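PDB 1VDW: fructose-bisphosphatase from Pyrococcus horikoshii, which probably hydrolyses fructose 1,6-bisphosphate to fructose 6-phosphate and phosphate with the help of magnesium, as a homodimeric member of the inositol monophosphatase superfamily. Local coordinates for residues A[45-50]-A[84-89]; A[64-69]-A[198-203]. One frame throughout, in Å; residues are numbered along the deposited sequence. Where two conformers were deposited one is given.

Contact 1: residues A[45-50]-A[84-89]; sequences VVDKVA and DPLDGS. With EDO (1,2-ethanediol), chain C.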
loop_
_atom_site.group_PDB
_atom_site.type_symbol
_atom_site.label_atom_id
_atom_site.label_comp_id
_atom_site.label_asym_id
_atom_site.label_seq_id
_atom_site.Cartn_x
_atom_site.Cartn_y
_atom_site.Cartn_z
ATOM N N VAL A 45 4.438 -2.105 21.484
ATOM C CA VAL A 45 5.694 -2.829 21.624
ATOM C C VAL A 45 6.656 -2.609 20.460
ATOM O O VAL A 45 7.801 -2.224 20.668
ATOM C CB VAL A 45 5.454 -4.350 21.796
ATOM C CG1 VAL A 45 6.775 -5.105 21.700
ATOM C CG2 VAL A 45 4.797 -4.623 23.143
ATOM N N VAL A 46 6.193 -2.827 19.234
ATOM C CA VAL A 46 7.072 -2.661 18.083
ATOM C C VAL A 46 7.659 -1.248 17.964
ATOM O O VAL A 46 8.810 -1.089 17.557
ATOM C CB VAL A 46 6.351 -3.041 16.763
ATOM C CG1 VAL A 46 5.263 -2.034 16.437
ATOM C CG2 VAL A 46 7.366 -3.142 15.638
ATOM N N ASP A 47 6.884 -0.230 18.324
ATOM C CA ASP A 47 7.373 1.149 18.258
ATOM C C ASP A 47 8.526 1.354 19.235
ATOM O O ASP A 47 9.546 1.955 18.900
ATOM C CB ASP A 47 6.267 2.143 18.615
ATOM C CG ASP A 47 5.057 2.013 17.727
ATOM O OD1 ASP A 47 5.230 2.027 16.492
ATOM O OD2 ASP A 47 3.938 1.911 18.269
ATOM N N LYS A 48 8.343 0.849 20.452
ATOM C CA LYS A 48 9.348 0.987 21.496
ATOM C C LYS A 48 10.615 0.211 21.177
ATOM O O LYS A 48 11.722 0.704 21.407
ATOM C CB LYS A 48 8.777 0.525 22.838
ATOM C CG LYS A 48 9.739 0.692 24.011
ATOM C CD LYS A 48 10.191 2.138 24.172
ATOM C CE LYS A 48 9.021 3.067 24.460
ATOM N NZ LYS A 48 9.476 4.465 24.708
ATOM N N VAL A 49 10.463 -1.001 20.661
ATOM C CA VAL A 49 11.628 -1.799 20.316
ATOM C C VAL A 49 12.398 -1.101 19.202
ATOM O O VAL A 49 13.623 -1.011 19.248
ATOM C CB VAL A 49 11.235 -3.221 19.857
ATOM C CG1 VAL A 49 12.471 -3.976 19.393
ATOM C CG2 VAL A 49 10.561 -3.969 21.005
ATOM N N ALA A 50 11.676 -0.592 18.207
ATOM C CA ALA A 50 12.316 0.100 17.096
ATOM C C ALA A 50 13.052 1.331 17.611
ATOM O O ALA A 50 14.162 1.635 17.175
ATOM C CB ALA A 50 11.271 0.506 16.060
ATOM N N ASP A 84 12.875 8.482 12.106
ATOM C CA ASP A 84 11.588 7.858 12.362
ATOM C C ASP A 84 11.983 6.384 12.442
ATOM O O ASP A 84 12.219 5.737 11.421
ATOM C CB ASP A 84 10.601 8.068 11.211
ATOM C CG ASP A 84 9.221 7.518 11.532
ATOM O OD1 ASP A 84 9.092 6.822 12.563
ATOM O OD2 ASP A 84 8.265 7.773 10.763
ATOM N N PRO A 85 12.090 5.838 13.662
ATOM C CA PRO A 85 12.469 4.439 13.891
ATOM C C PRO A 85 11.600 3.423 13.157
ATOM O O PRO A 85 12.070 2.362 12.745
ATOM C CB PRO A 85 12.359 4.297 15.408
ATOM C CG PRO A 85 12.659 5.678 15.900
ATOM C CD PRO A 85 11.880 6.540 14.942
ATOM N N LEU A 86 10.321 3.742 13.021
ATOM C CA LEU A 86 9.401 2.857 12.324
ATOM C C LEU A 86 8.231 3.634 11.765
ATOM O O LEU A 86 7.305 4.008 12.486
ATOM C CB LEU A 86 8.875 1.750 13.246
ATOM C CG LEU A 86 7.848 0.799 12.611
ATOM C CD1 LEU A 86 8.508 -0.038 11.524
ATOM C CD2 LEU A 86 7.245 -0.098 13.687
ATOM N N ASP A 87 8.308 3.905 10.471
ATOM C CA ASP A 87 7.239 4.591 9.767
ATOM C C ASP A 87 6.307 3.474 9.321
ATOM O O ASP A 87 6.761 2.465 8.799
ATOM C CB ASP A 87 7.790 5.324 8.548
ATOM C CG ASP A 87 6.759 6.224 7.898
ATOM O OD1 ASP A 87 5.595 6.224 8.352
ATOM O OD2 ASP A 87 7.111 6.929 6.937
ATOM N N GLY A 88 5.010 3.639 9.545
ATOM C CA GLY A 88 4.063 2.609 9.150
ATOM C C GLY A 88 3.714 1.657 10.278
ATOM O O GLY A 88 3.489 0.472 10.052
ATOM N N SER A 89 3.645 2.183 11.498
ATOM C CA SER A 89 3.331 1.382 12.677
ATOM C C SER A 89 2.002 0.631 12.564
ATOM O O SER A 89 1.942 -0.576 12.803
ATOM C CB SER A 89 3.308 2.268 13.925
ATOM O OG SER A 89 3.030 1.496 15.081
HETATM C C1 EDO C . 3.118 9.436 9.463
HETATM O O1 EDO C . 3.199 8.314 10.336
HETATM C C2 EDO C . 4.148 9.271 8.330
HETATM O O2 EDO C . 3.879 8.072 7.581
HETATM O O HOH W 1 6.962 3.852 15.383
HETATM O O HOH W 2 14.161 0.604 14.183
#
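Residues 45-50 and 84-89 pack the start of helix 45-60 against a corner of the chain made of a turn, the short strand 86-87 and the start of helix 89-93, an apolar centre flanked by a direct hydrogen bond and two bridging waters. The corner, DPLDGS, belongs to the predicted magnesium site and matches the DPxDG(S/T) signature of the inositol monophosphatase family. The small side chain of Ala50 allows the backbones to approach closely: its CB lies 4.0 Å from Pro85 CB and 3.9 Å from Leu86 CB. One turn earlier, Val46 takes over. Leu86 holds CG anti to its backbone N (chi1 178°) and reaches toward the helix, so that Leu86 CD2 comes 3.6 Å from Val46 CG2, with CG1 of the same valine only slightly farther; the two side chains cross at about a right angle.

Asp47 supplies the direct polar link. With CG anti to its carbonyl carbon (chi1 -58°), the carboxylate reaches Ser89 at the start of helix 89-93, where Ser89 OG donates to Asp47 OD1 over 2.7 Å, meeting the syn lone pair of that carboxylate oxygen. A water 2.7 Å from Asp47 OD1 adds a second bond and also donates to Leu86 O. Since OD2 accepts from Lys44 N just before the helix, both oxygens are engaged and the group's rotation is fixed. A second water spans Ala50 O and Pro85 O.

Leu86, Asp84 and Asp87 are predicted magnesium ligands. Asp87 points away from the helix; its OD1 accepts a 2.6 Å bond from O2 of a bound ethanediol, and its OD2 one from Ala176 N. Helix 3-20 meets Leu86 through Phe17, Ile21 covers Val46 and Ala50, and helix 89-93 closes on Val46 with Phe92 and Ile93.

Contact 2: residues A[64-69]-A[198-203]; sequences NVVSEE and RPTDIA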
loop_
_atom_site.group_PDB
_atom_site.type_symbol
_atom_site.label_atom_id
_atom_site.label_comp_id
_atom_site.label_asym_id
_atom_site.label_seq_id
_atom_site.Cartn_x
_atom_site.Cartn_y
_atom_site.Cartn_z
ATOM N N ASN A 64 23.516 14.762 17.959
ATOM C CA ASN A 64 22.219 15.276 18.382
ATOM C C ASN A 64 21.175 14.392 17.715
ATOM O O ASN A 64 21.381 13.923 16.596
ATOM C CB ASN A 64 22.026 16.728 17.934
ATOM C CG ASN A 64 23.148 17.638 18.395
ATOM O OD1 ASN A 64 23.592 17.566 19.542
ATOM N ND2 ASN A 64 23.606 18.508 17.502
ATOM N N VAL A 65 20.060 14.160 18.396
ATOM C CA VAL A 65 19.017 13.309 17.845
ATOM C C VAL A 65 17.640 13.937 17.939
ATOM O O VAL A 65 17.269 14.507 18.966
ATOM C CB VAL A 65 18.970 11.948 18.568
ATOM C CG1 VAL A 65 17.975 11.026 17.879
ATOM C CG2 VAL A 65 20.353 11.323 18.588
ATOM N N VAL A 66 16.883 13.825 16.855
ATOM C CA VAL A 66 15.530 14.349 16.809
ATOM C C VAL A 66 14.609 13.212 16.389
ATOM O O VAL A 66 14.767 12.638 15.312
ATOM C CB VAL A 66 15.392 15.506 15.794
ATOM C CG1 VAL A 66 13.974 16.062 15.829
ATOM C CG2 VAL A 66 16.395 16.604 16.115
ATOM N N SER A 67 13.674 12.864 17.264
ATOM C CA SER A 67 12.710 11.808 16.983
ATOM C C SER A 67 11.404 12.269 17.623
ATOM O O SER A 67 11.415 12.909 18.674
ATOM C CB SER A 67 13.174 10.481 17.587
ATOM O OG SER A 67 12.499 9.384 16.991
ATOM N N GLU A 68 10.282 11.948 16.991
ATOM C CA GLU A 68 8.979 12.378 17.491
ATOM C C GLU A 68 8.681 12.074 18.956
ATOM O O GLU A 68 8.286 12.968 19.707
ATOM C CB GLU A 68 7.866 11.797 16.614
ATOM C CG GLU A 68 6.471 12.260 17.015
ATOM C CD GLU A 68 5.415 11.921 15.979
ATOM O OE1 GLU A 68 4.224 12.201 16.233
ATOM O OE2 GLU A 68 5.774 11.379 14.911
ATOM N N GLU A 69 8.873 10.825 19.366
ATOM C CA GLU A 69 8.581 10.428 20.740
ATOM C C GLU A 69 9.582 10.892 21.797
ATOM O O GLU A 69 9.211 11.109 22.951
ATOM C CB GLU A 69 8.425 8.909 20.818
ATOM C CG GLU A 69 7.312 8.362 19.937
ATOM C CD GLU A 69 5.973 9.029 20.205
ATOM O OE1 GLU A 69 5.493 8.965 21.357
ATOM O OE2 GLU A 69 5.401 9.616 19.262
ATOM N N ARG A 198 5.297 15.380 10.688
ATOM C CA ARG A 198 6.323 16.055 11.477
ATOM C C ARG A 198 7.608 16.000 10.655
ATOM O O ARG A 198 7.731 15.177 9.746
ATOM C CB ARG A 198 6.533 15.335 12.809
ATOM C CG ARG A 198 5.264 15.171 13.628
ATOM C CD ARG A 198 4.708 16.513 14.069
ATOM N NE ARG A 198 4.877 16.729 15.503
ATOM C CZ ARG A 198 4.267 16.013 16.443
ATOM N NH1 ARG A 198 3.440 15.032 16.104
ATOM N NH2 ARG A 198 4.482 16.277 17.725
ATOM N N PRO A 199 8.582 16.874 10.954
ATOM C CA PRO A 199 9.836 16.858 10.195
ATOM C C PRO A 199 10.510 15.485 10.236
ATOM O O PRO A 199 11.153 15.067 9.272
ATOM C CB PRO A 199 10.667 17.935 10.889
ATOM C CG PRO A 199 9.624 18.909 11.344
ATOM C CD PRO A 199 8.559 17.999 11.908
ATOM N N THR A 200 10.354 14.788 11.356
ATOM C CA THR A 200 10.941 13.463 11.528
ATOM C C THR A 200 10.373 12.442 10.538
ATOM O O THR A 200 11.055 11.483 10.160
ATOM C CB THR A 200 10.719 12.949 12.967
ATOM O OG1 THR A 200 9.339 13.106 13.326
ATOM C CG2 THR A 200 11.581 13.734 13.947
ATOM N N ASP A 201 9.128 12.650 10.116
ATOM C CA ASP A 201 8.483 11.743 9.172
ATOM C C ASP A 201 9.013 11.891 7.755
ATOM O O ASP A 201 9.142 10.911 7.019
ATOM C CB ASP A 201 6.974 12.005 9.091
ATOM C CG ASP A 201 6.242 11.679 10.369
ATOM O OD1 ASP A 201 6.527 10.627 10.976
ATOM O OD2 ASP A 201 5.352 12.473 10.752
ATOM N N ILE A 202 9.329 13.124 7.379
ATOM C CA ILE A 202 9.737 13.411 6.014
ATOM C C ILE A 202 11.185 13.746 5.707
ATOM O O ILE A 202 11.559 13.804 4.541
ATOM C CB ILE A 202 8.895 14.575 5.450
ATOM C CG1 ILE A 202 9.186 15.854 6.243
ATOM C CG2 ILE A 202 7.411 14.238 5.539
ATOM C CD1 ILE A 202 8.581 17.106 5.640
ATOM N N ALA A 203 12.001 13.965 6.729
ATOM C CA ALA A 203 13.381 14.362 6.494
ATOM C C ALA A 203 14.151 13.532 5.473
ATOM O O ALA A 203 14.646 14.064 4.482
ATOM C CB ALA A 203 14.139 14.407 7.816
HETATM O O HOH W 3 8.280 10.626 12.943
#
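Glu68 places CG anti to its backbone N (chi1 -177°) and runs extended beyond it, while Arg198, with CG anti to its carbonyl carbon (chi1 -55°), bends at chi2 and chi3 and meets it nearly at right angles. The result is a salt bridge of 2.9 Å from Glu68 OE1 to Arg198 NH1, with carboxylate and guanidinium planes 61° apart; Glu68 CG also sits over one guanidinium face, toward its rim. Where strand 64-67 ends, Thr200 CG2 packs 3.8 Å from Val66 CG1. Thr200 OG1 turns to a water 2.7 Å away, which also lies within hydrogen-bonding distance of Asp201 OD1 and, at longer range, Glu68 OE2. Asp201 OD2 accepts from Arg198 N (2.9 Å), met from above the carboxylate plane, which steadies the aspartate at the helix start. An alanine in place of Glu68 would remove the carboxylate, and with it the bridge to Arg198, and would probably leave the arginine less well held and weaken magnesium binding at the predicted site. Glu68 OE2 and Asp201 OD1 stand 4.1 Å apart, a like-charge pair that a cation would probably ease, consistent with the acidic magnesium site of inositol monophosphatase-type enzymes.

Overall arrangement
The two contacts, with centres about 13 Å apart, supply complementary parts of one predicted magnesium site. Contact 1 contributes Asp84, Leu86 and Asp87 from residues 84-89; contact 2 adds Glu68 from beyond strand 64-67 and Asp201 from helix 199-211. They touch directly: Asp84 OD2 lies 3.3 Å from Asp201 OD1, a like-charge approach that a bound cation or a shared proton would probably relieve. Beside it, Asp84 CB packs 3.6 Å from Thr200 O, and Pro85 CD lies 3.6 Å from Ser67 OG. The side chain of Asp201 is about 4 Å from the bound 1,2-ethanediol (nearest atoms), which therefore lies beside the same acidic cluster.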